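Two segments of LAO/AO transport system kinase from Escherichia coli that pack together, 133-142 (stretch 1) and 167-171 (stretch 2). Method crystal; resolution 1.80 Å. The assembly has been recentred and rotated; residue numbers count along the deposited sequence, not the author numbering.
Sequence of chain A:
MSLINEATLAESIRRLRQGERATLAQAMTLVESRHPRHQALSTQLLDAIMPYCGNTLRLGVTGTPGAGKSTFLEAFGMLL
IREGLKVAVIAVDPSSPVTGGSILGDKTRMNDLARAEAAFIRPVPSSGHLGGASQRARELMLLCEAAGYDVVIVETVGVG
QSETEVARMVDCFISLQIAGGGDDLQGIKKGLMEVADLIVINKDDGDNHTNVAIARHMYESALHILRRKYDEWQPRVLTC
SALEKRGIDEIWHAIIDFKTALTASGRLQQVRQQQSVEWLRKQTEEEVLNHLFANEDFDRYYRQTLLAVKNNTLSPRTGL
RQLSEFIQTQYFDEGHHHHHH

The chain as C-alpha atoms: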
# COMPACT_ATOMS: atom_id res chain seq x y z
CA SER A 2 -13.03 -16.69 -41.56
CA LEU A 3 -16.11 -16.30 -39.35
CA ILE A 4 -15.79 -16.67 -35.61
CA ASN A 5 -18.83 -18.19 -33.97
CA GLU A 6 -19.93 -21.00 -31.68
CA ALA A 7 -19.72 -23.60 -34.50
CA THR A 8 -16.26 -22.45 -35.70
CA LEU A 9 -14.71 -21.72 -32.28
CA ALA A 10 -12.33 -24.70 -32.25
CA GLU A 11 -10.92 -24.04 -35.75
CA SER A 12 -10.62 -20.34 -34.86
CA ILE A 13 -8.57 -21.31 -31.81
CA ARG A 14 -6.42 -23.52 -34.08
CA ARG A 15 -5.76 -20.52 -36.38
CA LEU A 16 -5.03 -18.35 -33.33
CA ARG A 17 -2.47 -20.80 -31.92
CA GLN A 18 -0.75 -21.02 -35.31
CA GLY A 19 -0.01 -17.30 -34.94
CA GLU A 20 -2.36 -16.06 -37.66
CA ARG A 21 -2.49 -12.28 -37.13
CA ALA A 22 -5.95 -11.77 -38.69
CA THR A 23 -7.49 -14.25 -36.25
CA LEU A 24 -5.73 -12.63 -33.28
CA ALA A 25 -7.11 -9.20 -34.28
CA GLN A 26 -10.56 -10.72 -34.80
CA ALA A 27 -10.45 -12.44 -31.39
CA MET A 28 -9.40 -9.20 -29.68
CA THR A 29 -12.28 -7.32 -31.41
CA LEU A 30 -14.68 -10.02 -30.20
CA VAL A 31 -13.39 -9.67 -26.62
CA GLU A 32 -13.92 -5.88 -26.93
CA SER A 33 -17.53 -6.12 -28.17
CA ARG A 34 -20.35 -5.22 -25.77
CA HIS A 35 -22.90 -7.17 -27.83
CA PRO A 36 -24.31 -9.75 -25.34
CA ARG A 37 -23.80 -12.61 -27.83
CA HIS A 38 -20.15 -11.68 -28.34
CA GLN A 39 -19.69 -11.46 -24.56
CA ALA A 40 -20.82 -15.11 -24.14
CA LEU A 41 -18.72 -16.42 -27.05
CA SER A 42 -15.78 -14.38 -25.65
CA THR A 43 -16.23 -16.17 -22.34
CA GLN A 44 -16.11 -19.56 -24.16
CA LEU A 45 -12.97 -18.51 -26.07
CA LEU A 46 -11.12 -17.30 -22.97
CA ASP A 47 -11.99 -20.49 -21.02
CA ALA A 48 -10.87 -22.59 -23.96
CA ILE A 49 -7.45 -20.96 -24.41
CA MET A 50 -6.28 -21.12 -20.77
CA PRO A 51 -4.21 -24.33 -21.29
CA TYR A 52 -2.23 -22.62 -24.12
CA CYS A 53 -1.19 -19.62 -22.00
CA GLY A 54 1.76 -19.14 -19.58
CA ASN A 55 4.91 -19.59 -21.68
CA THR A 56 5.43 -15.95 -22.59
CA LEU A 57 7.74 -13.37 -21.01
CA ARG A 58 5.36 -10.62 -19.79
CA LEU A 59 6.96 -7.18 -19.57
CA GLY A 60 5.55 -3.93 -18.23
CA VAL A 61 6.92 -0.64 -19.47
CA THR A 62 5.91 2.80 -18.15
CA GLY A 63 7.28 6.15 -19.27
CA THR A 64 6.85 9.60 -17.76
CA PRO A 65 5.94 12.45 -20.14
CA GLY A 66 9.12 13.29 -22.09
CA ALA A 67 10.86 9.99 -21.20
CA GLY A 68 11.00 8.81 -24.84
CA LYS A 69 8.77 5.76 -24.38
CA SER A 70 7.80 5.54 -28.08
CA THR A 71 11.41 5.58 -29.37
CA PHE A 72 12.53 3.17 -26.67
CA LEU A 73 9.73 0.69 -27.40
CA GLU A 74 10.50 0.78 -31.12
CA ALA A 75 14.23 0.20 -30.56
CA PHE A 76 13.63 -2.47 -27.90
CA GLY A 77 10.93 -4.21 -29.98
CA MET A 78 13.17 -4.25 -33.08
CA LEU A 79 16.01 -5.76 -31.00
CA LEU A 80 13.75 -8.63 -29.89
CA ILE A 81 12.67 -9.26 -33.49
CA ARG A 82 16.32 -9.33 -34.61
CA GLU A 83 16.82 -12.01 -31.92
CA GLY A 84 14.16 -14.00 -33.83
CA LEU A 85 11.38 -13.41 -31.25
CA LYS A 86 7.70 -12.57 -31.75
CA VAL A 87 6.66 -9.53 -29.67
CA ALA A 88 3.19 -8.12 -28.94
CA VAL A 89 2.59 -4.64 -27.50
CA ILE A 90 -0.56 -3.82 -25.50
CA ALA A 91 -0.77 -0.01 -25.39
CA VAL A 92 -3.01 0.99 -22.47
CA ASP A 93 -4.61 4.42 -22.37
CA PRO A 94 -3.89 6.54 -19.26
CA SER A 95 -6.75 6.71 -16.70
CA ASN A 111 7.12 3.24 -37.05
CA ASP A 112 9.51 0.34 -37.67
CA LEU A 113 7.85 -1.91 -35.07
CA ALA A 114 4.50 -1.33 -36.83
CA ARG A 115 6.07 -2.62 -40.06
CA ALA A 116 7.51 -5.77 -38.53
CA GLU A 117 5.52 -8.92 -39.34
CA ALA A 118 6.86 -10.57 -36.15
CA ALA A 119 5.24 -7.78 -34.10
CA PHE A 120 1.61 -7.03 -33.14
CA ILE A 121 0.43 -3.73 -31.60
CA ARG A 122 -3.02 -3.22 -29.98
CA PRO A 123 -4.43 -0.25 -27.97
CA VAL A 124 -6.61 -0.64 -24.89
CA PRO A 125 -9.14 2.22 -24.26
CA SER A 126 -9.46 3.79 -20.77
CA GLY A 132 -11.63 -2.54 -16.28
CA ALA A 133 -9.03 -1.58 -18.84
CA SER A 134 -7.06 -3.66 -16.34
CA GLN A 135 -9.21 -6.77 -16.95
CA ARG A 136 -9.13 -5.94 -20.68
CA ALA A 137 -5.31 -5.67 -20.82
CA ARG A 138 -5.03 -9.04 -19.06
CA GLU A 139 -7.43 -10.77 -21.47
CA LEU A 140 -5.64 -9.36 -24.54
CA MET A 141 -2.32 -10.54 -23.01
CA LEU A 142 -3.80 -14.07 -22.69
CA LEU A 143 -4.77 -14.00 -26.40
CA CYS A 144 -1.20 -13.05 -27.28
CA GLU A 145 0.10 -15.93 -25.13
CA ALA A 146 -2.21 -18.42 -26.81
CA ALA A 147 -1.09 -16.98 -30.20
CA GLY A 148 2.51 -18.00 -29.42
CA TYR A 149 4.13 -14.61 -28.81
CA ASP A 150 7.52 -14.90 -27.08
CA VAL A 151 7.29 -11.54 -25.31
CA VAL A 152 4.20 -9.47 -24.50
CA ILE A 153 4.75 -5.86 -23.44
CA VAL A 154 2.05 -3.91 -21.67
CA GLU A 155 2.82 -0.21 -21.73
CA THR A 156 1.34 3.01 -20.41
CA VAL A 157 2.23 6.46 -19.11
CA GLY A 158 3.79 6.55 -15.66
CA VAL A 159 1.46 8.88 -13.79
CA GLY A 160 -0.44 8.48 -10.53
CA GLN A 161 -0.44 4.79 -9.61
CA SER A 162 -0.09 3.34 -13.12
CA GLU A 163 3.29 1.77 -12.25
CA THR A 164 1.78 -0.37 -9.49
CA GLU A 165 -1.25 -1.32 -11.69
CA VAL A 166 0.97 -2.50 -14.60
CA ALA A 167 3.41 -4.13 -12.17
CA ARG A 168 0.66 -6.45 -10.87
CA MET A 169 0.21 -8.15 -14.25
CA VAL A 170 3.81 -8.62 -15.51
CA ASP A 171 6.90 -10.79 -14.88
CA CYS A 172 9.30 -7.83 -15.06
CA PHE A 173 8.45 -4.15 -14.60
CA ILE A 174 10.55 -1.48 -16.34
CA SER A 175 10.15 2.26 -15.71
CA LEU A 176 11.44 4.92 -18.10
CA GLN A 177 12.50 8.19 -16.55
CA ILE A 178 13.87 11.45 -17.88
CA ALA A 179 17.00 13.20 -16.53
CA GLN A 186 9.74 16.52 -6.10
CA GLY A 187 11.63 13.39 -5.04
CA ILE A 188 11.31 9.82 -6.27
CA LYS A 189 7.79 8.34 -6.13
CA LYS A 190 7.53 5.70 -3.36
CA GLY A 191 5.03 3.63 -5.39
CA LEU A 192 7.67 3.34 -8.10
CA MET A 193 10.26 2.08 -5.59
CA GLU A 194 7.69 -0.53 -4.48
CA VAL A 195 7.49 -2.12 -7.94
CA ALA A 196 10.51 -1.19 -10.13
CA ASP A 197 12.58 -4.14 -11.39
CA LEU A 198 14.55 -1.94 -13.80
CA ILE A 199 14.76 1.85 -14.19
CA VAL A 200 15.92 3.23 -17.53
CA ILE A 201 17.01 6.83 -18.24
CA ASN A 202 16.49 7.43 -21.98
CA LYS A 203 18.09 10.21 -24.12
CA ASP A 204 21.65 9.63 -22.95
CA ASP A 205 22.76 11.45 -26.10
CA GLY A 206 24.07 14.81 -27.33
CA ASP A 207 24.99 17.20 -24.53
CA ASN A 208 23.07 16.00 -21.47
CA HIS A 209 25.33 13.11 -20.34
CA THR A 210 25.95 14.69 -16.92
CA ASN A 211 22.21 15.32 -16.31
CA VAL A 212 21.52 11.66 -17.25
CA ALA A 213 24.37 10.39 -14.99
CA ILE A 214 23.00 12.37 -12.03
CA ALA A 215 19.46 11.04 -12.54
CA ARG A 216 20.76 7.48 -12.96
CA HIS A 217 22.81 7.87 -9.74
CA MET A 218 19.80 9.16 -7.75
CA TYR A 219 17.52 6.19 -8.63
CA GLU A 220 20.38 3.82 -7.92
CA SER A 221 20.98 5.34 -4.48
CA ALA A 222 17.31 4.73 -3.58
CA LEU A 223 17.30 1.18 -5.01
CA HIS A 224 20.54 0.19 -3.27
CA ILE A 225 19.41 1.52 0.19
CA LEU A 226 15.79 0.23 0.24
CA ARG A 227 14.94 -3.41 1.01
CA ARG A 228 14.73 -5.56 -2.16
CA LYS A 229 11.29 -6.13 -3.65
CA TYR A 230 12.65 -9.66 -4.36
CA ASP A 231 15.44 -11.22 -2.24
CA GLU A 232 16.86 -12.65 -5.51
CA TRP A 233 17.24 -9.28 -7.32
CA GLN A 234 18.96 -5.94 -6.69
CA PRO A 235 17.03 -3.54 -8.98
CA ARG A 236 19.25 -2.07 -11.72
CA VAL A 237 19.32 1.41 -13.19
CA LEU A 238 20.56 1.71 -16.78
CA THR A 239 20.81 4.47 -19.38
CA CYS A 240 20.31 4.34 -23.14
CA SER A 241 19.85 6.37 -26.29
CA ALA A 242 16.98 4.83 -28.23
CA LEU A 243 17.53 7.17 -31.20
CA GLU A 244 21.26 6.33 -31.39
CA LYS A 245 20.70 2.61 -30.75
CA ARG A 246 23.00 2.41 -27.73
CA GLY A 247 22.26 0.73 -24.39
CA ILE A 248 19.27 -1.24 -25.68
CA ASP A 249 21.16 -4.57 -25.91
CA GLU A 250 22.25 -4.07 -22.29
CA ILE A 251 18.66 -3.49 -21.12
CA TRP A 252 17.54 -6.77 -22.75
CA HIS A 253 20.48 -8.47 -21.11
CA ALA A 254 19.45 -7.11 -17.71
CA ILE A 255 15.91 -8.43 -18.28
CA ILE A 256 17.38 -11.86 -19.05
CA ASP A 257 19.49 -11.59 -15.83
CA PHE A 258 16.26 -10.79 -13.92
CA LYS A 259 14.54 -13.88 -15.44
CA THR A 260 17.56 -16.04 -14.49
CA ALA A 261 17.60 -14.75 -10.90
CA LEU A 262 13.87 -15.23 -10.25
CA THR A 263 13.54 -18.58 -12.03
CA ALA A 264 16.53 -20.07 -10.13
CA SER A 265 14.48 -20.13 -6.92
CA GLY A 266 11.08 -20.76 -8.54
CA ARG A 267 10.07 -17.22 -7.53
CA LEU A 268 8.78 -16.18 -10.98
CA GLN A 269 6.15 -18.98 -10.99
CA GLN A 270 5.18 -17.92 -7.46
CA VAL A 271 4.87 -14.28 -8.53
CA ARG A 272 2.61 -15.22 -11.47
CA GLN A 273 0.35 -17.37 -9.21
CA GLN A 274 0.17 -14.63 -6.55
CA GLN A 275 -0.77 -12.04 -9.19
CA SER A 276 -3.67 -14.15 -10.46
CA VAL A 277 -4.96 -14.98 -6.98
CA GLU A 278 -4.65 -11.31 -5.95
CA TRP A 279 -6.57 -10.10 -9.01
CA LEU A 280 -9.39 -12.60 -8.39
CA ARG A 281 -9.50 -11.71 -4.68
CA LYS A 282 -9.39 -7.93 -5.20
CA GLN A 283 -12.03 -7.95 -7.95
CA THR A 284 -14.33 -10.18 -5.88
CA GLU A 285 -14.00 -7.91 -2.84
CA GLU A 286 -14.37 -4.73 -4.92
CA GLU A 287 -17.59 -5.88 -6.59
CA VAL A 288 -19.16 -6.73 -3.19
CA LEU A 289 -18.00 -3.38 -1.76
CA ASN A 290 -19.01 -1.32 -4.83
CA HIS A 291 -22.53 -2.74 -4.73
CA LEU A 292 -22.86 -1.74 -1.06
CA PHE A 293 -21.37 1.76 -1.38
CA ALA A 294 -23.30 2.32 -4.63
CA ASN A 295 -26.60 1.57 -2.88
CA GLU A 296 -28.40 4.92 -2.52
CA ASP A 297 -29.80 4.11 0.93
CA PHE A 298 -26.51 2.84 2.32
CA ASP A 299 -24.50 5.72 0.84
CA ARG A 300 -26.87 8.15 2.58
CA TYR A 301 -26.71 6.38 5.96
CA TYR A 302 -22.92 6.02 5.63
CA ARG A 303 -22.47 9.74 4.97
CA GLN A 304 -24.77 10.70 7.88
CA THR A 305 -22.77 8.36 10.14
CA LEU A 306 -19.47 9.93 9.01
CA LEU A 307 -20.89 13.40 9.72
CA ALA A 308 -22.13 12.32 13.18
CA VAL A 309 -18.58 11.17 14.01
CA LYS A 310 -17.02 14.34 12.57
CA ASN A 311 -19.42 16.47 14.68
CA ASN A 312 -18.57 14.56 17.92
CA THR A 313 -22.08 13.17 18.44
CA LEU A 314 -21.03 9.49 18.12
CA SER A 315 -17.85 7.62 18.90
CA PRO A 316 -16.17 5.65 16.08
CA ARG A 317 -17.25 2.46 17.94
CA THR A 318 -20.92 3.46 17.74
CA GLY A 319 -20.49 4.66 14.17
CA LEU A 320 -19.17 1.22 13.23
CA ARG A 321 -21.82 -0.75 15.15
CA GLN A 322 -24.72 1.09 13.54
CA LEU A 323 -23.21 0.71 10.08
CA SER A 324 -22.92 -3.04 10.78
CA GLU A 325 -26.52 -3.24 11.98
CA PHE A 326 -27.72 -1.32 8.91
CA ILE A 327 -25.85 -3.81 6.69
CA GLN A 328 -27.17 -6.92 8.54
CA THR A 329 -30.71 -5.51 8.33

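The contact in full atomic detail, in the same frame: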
# COMPACT_ATOMS: atom_id res chain seq x y z
N ALA A 133 -10.09 -1.52 -17.85
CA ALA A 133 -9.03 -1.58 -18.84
C ALA A 133 -8.00 -2.56 -18.30
O ALA A 133 -7.28 -3.19 -19.06
CB ALA A 133 -8.40 -0.20 -19.09
N SER A 134 -7.95 -2.70 -16.98
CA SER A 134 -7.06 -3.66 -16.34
C SER A 134 -7.45 -5.10 -16.68
O SER A 134 -6.61 -5.88 -17.10
CB SER A 134 -7.04 -3.46 -14.83
OG SER A 134 -5.81 -3.93 -14.29
N GLN A 135 -8.74 -5.45 -16.53
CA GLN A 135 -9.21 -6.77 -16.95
C GLN A 135 -9.00 -6.94 -18.46
O GLN A 135 -8.57 -8.00 -18.91
CB GLN A 135 -10.69 -7.01 -16.58
CG GLN A 135 -11.24 -8.31 -17.15
CD GLN A 135 -12.64 -8.68 -16.69
OE1 GLN A 135 -13.06 -8.34 -15.58
NE2 GLN A 135 -13.37 -9.41 -17.54
N ARG A 136 -9.28 -5.90 -19.23
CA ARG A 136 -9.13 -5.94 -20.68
C ARG A 136 -7.68 -6.20 -21.13
O ARG A 136 -7.44 -7.06 -21.99
CB ARG A 136 -9.68 -4.64 -21.31
CG ARG A 136 -9.74 -4.63 -22.84
CD ARG A 136 -10.41 -5.89 -23.47
NE ARG A 136 -11.62 -6.33 -22.77
CZ ARG A 136 -12.81 -5.71 -22.80
NH1 ARG A 136 -12.97 -4.59 -23.51
NH2 ARG A 136 -13.84 -6.21 -22.11
N ALA A 137 -6.73 -5.47 -20.53
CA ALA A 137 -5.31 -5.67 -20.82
C ALA A 137 -4.91 -7.12 -20.57
O ALA A 137 -4.24 -7.73 -21.40
CB ALA A 137 -4.43 -4.70 -19.99
N ARG A 138 -5.33 -7.66 -19.42
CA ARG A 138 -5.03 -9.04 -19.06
C ARG A 138 -5.57 -10.04 -20.08
O ARG A 138 -4.87 -10.99 -20.47
CB ARG A 138 -5.54 -9.37 -17.67
CG ARG A 138 -4.75 -8.75 -16.54
CD ARG A 138 -5.31 -9.16 -15.19
NE ARG A 138 -4.92 -8.20 -14.17
CZ ARG A 138 -3.98 -8.37 -13.25
NH1 ARG A 138 -3.29 -9.51 -13.17
NH2 ARG A 138 -3.74 -7.38 -12.37
N GLU A 139 -6.83 -9.86 -20.49
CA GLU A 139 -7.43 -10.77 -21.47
C GLU A 139 -6.70 -10.71 -22.84
O GLU A 139 -6.44 -11.74 -23.47
CB GLU A 139 -8.94 -10.52 -21.58
CG GLU A 139 -9.64 -10.84 -20.26
CD GLU A 139 -11.11 -10.48 -20.25
OE1 GLU A 139 -11.54 -9.63 -21.08
OE2 GLU A 139 -11.82 -11.06 -19.40
N LEU A 140 -6.36 -9.50 -23.28
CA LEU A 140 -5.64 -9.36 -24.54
C LEU A 140 -4.26 -10.02 -24.44
O LEU A 140 -3.81 -10.63 -25.40
CB LEU A 140 -5.52 -7.89 -24.92
CG LEU A 140 -6.83 -7.11 -25.14
CD1 LEU A 140 -6.46 -5.72 -25.63
CD2 LEU A 140 -7.76 -7.78 -26.14
N MET A 141 -3.60 -9.88 -23.29
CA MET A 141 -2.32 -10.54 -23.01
C MET A 141 -2.45 -12.07 -23.13
O MET A 141 -1.61 -12.71 -23.76
CB MET A 141 -1.79 -10.17 -21.61
CG MET A 141 -1.29 -8.72 -21.48
SD MET A 141 -0.86 -8.28 -19.77
CE MET A 141 0.79 -9.01 -19.66
N LEU A 142 -3.51 -12.63 -22.55
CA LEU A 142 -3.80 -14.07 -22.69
C LEU A 142 -3.93 -14.50 -24.15
O LEU A 142 -3.36 -15.52 -24.55
CB LEU A 142 -5.06 -14.45 -21.92
CG LEU A 142 -5.03 -14.41 -20.39
CD1 LEU A 142 -6.37 -14.88 -19.87
CD2 LEU A 142 -3.88 -15.27 -19.80
N ALA A 167 2.49 -3.22 -12.84
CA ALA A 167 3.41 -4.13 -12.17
C ALA A 167 2.74 -5.42 -11.75
O ALA A 167 3.37 -6.46 -11.76
CB ALA A 167 4.02 -3.45 -10.94
N ARG A 168 1.46 -5.33 -11.39
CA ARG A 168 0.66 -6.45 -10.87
C ARG A 168 0.30 -7.50 -11.92
O ARG A 168 -0.21 -8.56 -11.57
CB ARG A 168 -0.65 -5.94 -10.27
CG ARG A 168 -0.54 -5.13 -9.01
CD ARG A 168 -1.88 -5.06 -8.30
NE ARG A 168 -2.92 -4.34 -9.04
CZ ARG A 168 -3.42 -3.15 -8.67
NH1 ARG A 168 -2.99 -2.55 -7.56
NH2 ARG A 168 -4.37 -2.58 -9.40
N MET A 169 0.52 -7.19 -13.19
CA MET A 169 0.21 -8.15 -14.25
C MET A 169 1.41 -8.61 -15.09
O MET A 169 1.22 -9.22 -16.14
CB MET A 169 -0.92 -7.62 -15.15
CG MET A 169 -0.53 -6.48 -16.11
SD MET A 169 -2.00 -5.85 -17.06
CE MET A 169 -2.51 -4.63 -15.91
N VAL A 170 2.64 -8.31 -14.66
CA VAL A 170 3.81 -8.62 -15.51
C VAL A 170 4.90 -9.35 -14.72
O VAL A 170 4.90 -9.29 -13.49
CB VAL A 170 4.42 -7.34 -16.18
CG1 VAL A 170 3.39 -6.66 -17.10
CG2 VAL A 170 4.98 -6.37 -15.11
N ASP A 171 5.78 -10.04 -15.44
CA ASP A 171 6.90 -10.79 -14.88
C ASP A 171 8.01 -9.82 -14.45
O ASP A 171 8.66 -10.02 -13.43
CB ASP A 171 7.49 -11.75 -15.92
CG ASP A 171 6.50 -12.81 -16.38
OD1 ASP A 171 5.58 -13.16 -15.59
OD2 ASP A 171 6.69 -13.34 -17.50
O HOH W 1 -3.62 -4.10 -12.41

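Packing of a helix (stretch 1, 133-142) against a short irregular segment (stretch 2, 167-171) in the LAO/AO transport system kinase. The helix is held by regular i to i+4 backbone hydrogen bonds, from Ala-137 N to Ala-133 O (2.8 Å) through Leu-142 N to Arg-138 O (3.0 Å), so Ser-134, Ala-137, Arg-138 and Met-141 fall along one side and supply all its contacts. Stretch 2 folds through a type I beta turn from Ala-167 to Val-170. The nearest CA atoms across the contact are those of Arg-138 and Met-169, 7.2 Å apart, and the contact buries 304 Å² in total. No direct hydrogen bond crosses it; van der Waals packing and one water join the two sides.

Ala-167 opens the turn and does not touch the helix. Arg-168 follows at the exposed margin, its CA-to-CB bond directed sideways. Two like charges approach here, with Arg-138 NH2 4.6 Å from Arg-168 NE, and water 1 lies between the two arginines and Ser-134. Ser-134 OG is hydrogen-bonded to it at 2.9 Å, while Arg-138 NH2 (3.3 Å) and Arg-168 NH2 (3.5 Å) each donate a weak bond to its oxygen. The water thus offers both cationic groups an acceptor that neither can offer the other. Arg-138 NH1 also lies 3.6 Å from Arg-168 O, oblique to the guanidinium plane.

Met-169 is the centre of the contact, giving up 117 Å² to the helix. Its CA-to-CB bond points toward stretch 1, and chi angles p, t, p carry the thioether along the helix surface. Its CB lies over one face of the Arg-138 guanidinium, 3.6 Å from NH1; an aliphatic carbon can pack there because the flat face has no N-H pointing out of it. Arg-138 itself leaves the helix sideways, but its extended chain brings its end nearer to the turn. Farther out, Met-169 SD sits 4.0 Å from Ala-137 CB, where the small methyl lets the sulfur lie close to the helix, and Met-169 CE reaches Ser-134 OG at 3.7 Å. Met-141 SD meets Met-169 SD at 3.8 Å, a contact of polarizable atoms, and Met-141 CE packs 3.6 Å from Met-169 O.

Val-170 ends the turn with a lighter apolar touch, its CG1 4.3 Å from Met-141 CE. That methyl therefore packs against both Met-169 and Val-170. Asp-171 lies beyond reach of the helix, its carboxylate hydrogen-bonded elsewhere in the structure.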